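Local coordinates for protein teicoplanin pseudoaglycone deacetylase Orf2 (Actinoplanes teichomyceticus, PDB 3DFK) that probably acts as a zinc-dependent deacetylase of the PIG-L family, hydrolysing an amide on the teicoplanin pseudoaglycone, at residues T150-C155 / K178-R183. Numbering follows the deposited sequence.
Sequences TLVVTC and KNVPVR
Val152 bonds through both its N-H and its C=O, to Pro181 and Arg183, and so straddles Val182, as parallel pairing requires. Val152 N donates a hydrogen bond to Pro181 O at 3.0 Å, and Arg183 N donates one to Val152 O at 2.9 Å. Thr154 N then reaches Arg183 O, also at 3.0 Å. Two CA-H...O contacts, from Val182 CA to Val152 O and from Val153 CA to Arg183 O, back up this ladder. Proline suits position 181, where the pairing uses its carbonyl and asks for no N-H.

On the face of Val152 and Val182, beta-branched valines suit the strands: Val152 CG1, anti to its own nitrogen (chi1 167°), touches Val182 CG2 obliquely at 3.9 Å. Val152 CG2 comes unusually close to Val180 CG2, a doubtful spacing since Val180 is eclipsed (chi1 -4°). Both strand valines also touch Thr175 of helix 162-178. On the other face, Leu151 CD1 lies against Pro181 CB and, 3.9 Å away, Arg183 CG; the arginine lends its aliphatic stem, and its NH2 bonds to Thr264 OG1.

Just past the helix, Asn179 takes the positive phi of a Schellman motif, which asparagine tolerates better than most residues. In this right-handed beta-alpha-beta crossover, backbone bonds set the register and a largely aliphatic seam, threonines included, seals helix to sheet. Thr154 OG1 is satisfied by Ile13 O, its side chain about 10 Å from the bound zinc.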
loop_
_atom_site.group_PDB
_atom_site.type_symbol
_atom_site.label_atom_id
_atom_site.label_comp_id
_atom_site.label_asym_id
_atom_site.label_seq_id
_atom_site.Cartn_x
_atom_site.Cartn_y
_atom_site.Cartn_z
ATOM N N THR A 150 15.225 -7.774 -8.473
ATOM C CA THR A 150 15.277 -9.228 -8.449
ATOM C C THR A 150 14.004 -9.788 -7.816
ATOM O O THR A 150 13.681 -10.964 -7.972
ATOM C CB THR A 150 16.500 -9.721 -7.672
ATOM O OG1 THR A 150 16.483 -9.165 -6.360
ATOM C CG2 THR A 150 17.775 -9.268 -8.370
ATOM N N LEU A 151 13.281 -8.921 -7.111
ATOM C CA LEU A 151 12.033 -9.299 -6.428
ATOM C C LEU A 151 11.154 -8.072 -6.317
ATOM O O LEU A 151 11.632 -6.986 -5.982
ATOM C CB LEU A 151 12.301 -9.834 -5.018
ATOM C CG LEU A 151 11.072 -10.198 -4.162
ATOM C CD1 LEU A 151 10.252 -11.330 -4.791
ATOM C CD2 LEU A 151 11.436 -10.556 -2.731
ATOM N N VAL A 152 9.872 -8.251 -6.596
ATOM C CA VAL A 152 8.894 -7.181 -6.415
ATOM C C VAL A 152 7.922 -7.640 -5.318
ATOM O O VAL A 152 7.470 -8.783 -5.334
ATOM C CB VAL A 152 8.110 -6.916 -7.720
ATOM C CG1 VAL A 152 6.874 -6.032 -7.468
ATOM C CG2 VAL A 152 9.006 -6.252 -8.764
ATOM N N VAL A 153 7.605 -6.759 -4.370
ATOM C CA VAL A 153 6.570 -7.064 -3.378
ATOM C C VAL A 153 5.534 -5.947 -3.429
ATOM O O VAL A 153 5.886 -4.779 -3.518
ATOM C CB VAL A 153 7.133 -7.224 -1.946
ATOM C CG1 VAL A 153 6.032 -7.691 -0.996
ATOM C CG2 VAL A 153 8.265 -8.268 -1.913
ATOM N N THR A 154 4.256 -6.316 -3.415
ATOM C CA THR A 154 3.196 -5.315 -3.375
ATOM C C THR A 154 2.077 -5.835 -2.494
ATOM O O THR A 154 2.253 -6.835 -1.816
ATOM C CB THR A 154 2.686 -4.940 -4.799
ATOM O OG1 THR A 154 1.854 -3.781 -4.712
ATOM C CG2 THR A 154 1.922 -6.085 -5.459
ATOM N N CYS A 155 0.931 -5.162 -2.505
ATOM C CA CYS A 155 -0.125 -5.488 -1.554
ATOM C C CYS A 155 -1.046 -6.599 -2.055
ATOM O O CYS A 155 -1.261 -6.723 -3.261
ATOM C CB CYS A 155 -0.942 -4.233 -1.257
ATOM S SG CYS A 155 -1.711 -3.504 -2.719
ATOM N N LYS A 178 7.429 -8.762 -17.579
ATOM C CA LYS A 178 8.883 -8.611 -17.406
ATOM C C LYS A 178 9.593 -9.824 -16.804
ATOM O O LYS A 178 10.828 -9.825 -16.673
ATOM C CB LYS A 178 9.179 -7.361 -16.566
ATOM C CG LYS A 178 8.718 -6.061 -17.196
ATOM C CD LYS A 178 9.634 -5.634 -18.323
ATOM C CE LYS A 178 9.192 -4.310 -18.917
ATOM N NZ LYS A 178 10.085 -3.896 -20.036
ATOM N N ASN A 179 8.819 -10.840 -16.431
ATOM C CA ASN A 179 9.314 -12.071 -15.816
ATOM C C ASN A 179 10.168 -11.804 -14.583
ATOM O O ASN A 179 11.317 -12.255 -14.505
ATOM C CB ASN A 179 10.073 -12.940 -16.840
ATOM C CG ASN A 179 10.108 -14.407 -16.458
ATOM O OD1 ASN A 179 9.290 -14.892 -15.668
ATOM N ND2 ASN A 179 11.069 -15.127 -17.020
ATOM N N VAL A 180 9.616 -11.033 -13.644
ATOM C CA VAL A 180 10.245 -10.861 -12.329
ATOM C C VAL A 180 9.351 -11.448 -11.224
ATOM O O VAL A 180 8.113 -11.305 -11.298
ATOM C CB VAL A 180 10.812 -9.402 -12.060
ATOM C CG1 VAL A 180 10.685 -8.468 -13.262
ATOM C CG2 VAL A 180 10.314 -8.794 -10.777
ATOM N N PRO A 181 9.962 -12.155 -10.242
ATOM C CA PRO A 181 9.204 -12.793 -9.176
ATOM C C PRO A 181 8.449 -11.739 -8.398
ATOM O O PRO A 181 8.975 -10.646 -8.167
ATOM C CB PRO A 181 10.277 -13.376 -8.256
ATOM C CG PRO A 181 11.517 -13.350 -9.008
ATOM C CD PRO A 181 11.416 -12.346 -10.080
ATOM N N VAL A 182 7.238 -12.079 -7.984
ATOM C CA VAL A 182 6.424 -11.130 -7.226
ATOM C C VAL A 182 5.841 -11.833 -6.002
ATOM O O VAL A 182 5.568 -13.037 -6.024
ATOM C CB VAL A 182 5.369 -10.443 -8.144
ATOM C CG1 VAL A 182 4.342 -11.451 -8.654
ATOM C CG2 VAL A 182 4.687 -9.257 -7.454
ATOM N N ARG A 183 5.719 -11.084 -4.907
ATOM C CA ARG A 183 5.075 -11.563 -3.694
ATOM C C ARG A 183 4.122 -10.476 -3.249
ATOM O O ARG A 183 4.329 -9.295 -3.592
ATOM C CB ARG A 183 6.094 -11.790 -2.578
ATOM C CG ARG A 183 7.147 -12.845 -2.879
ATOM C CD ARG A 183 8.065 -13.010 -1.671
ATOM N NE ARG A 183 7.373 -13.634 -0.551
ATOM C CZ ARG A 183 7.230 -14.948 -0.390
ATOM N NH1 ARG A 183 7.729 -15.794 -1.283
ATOM N NH2 ARG A 183 6.562 -15.420 0.651
#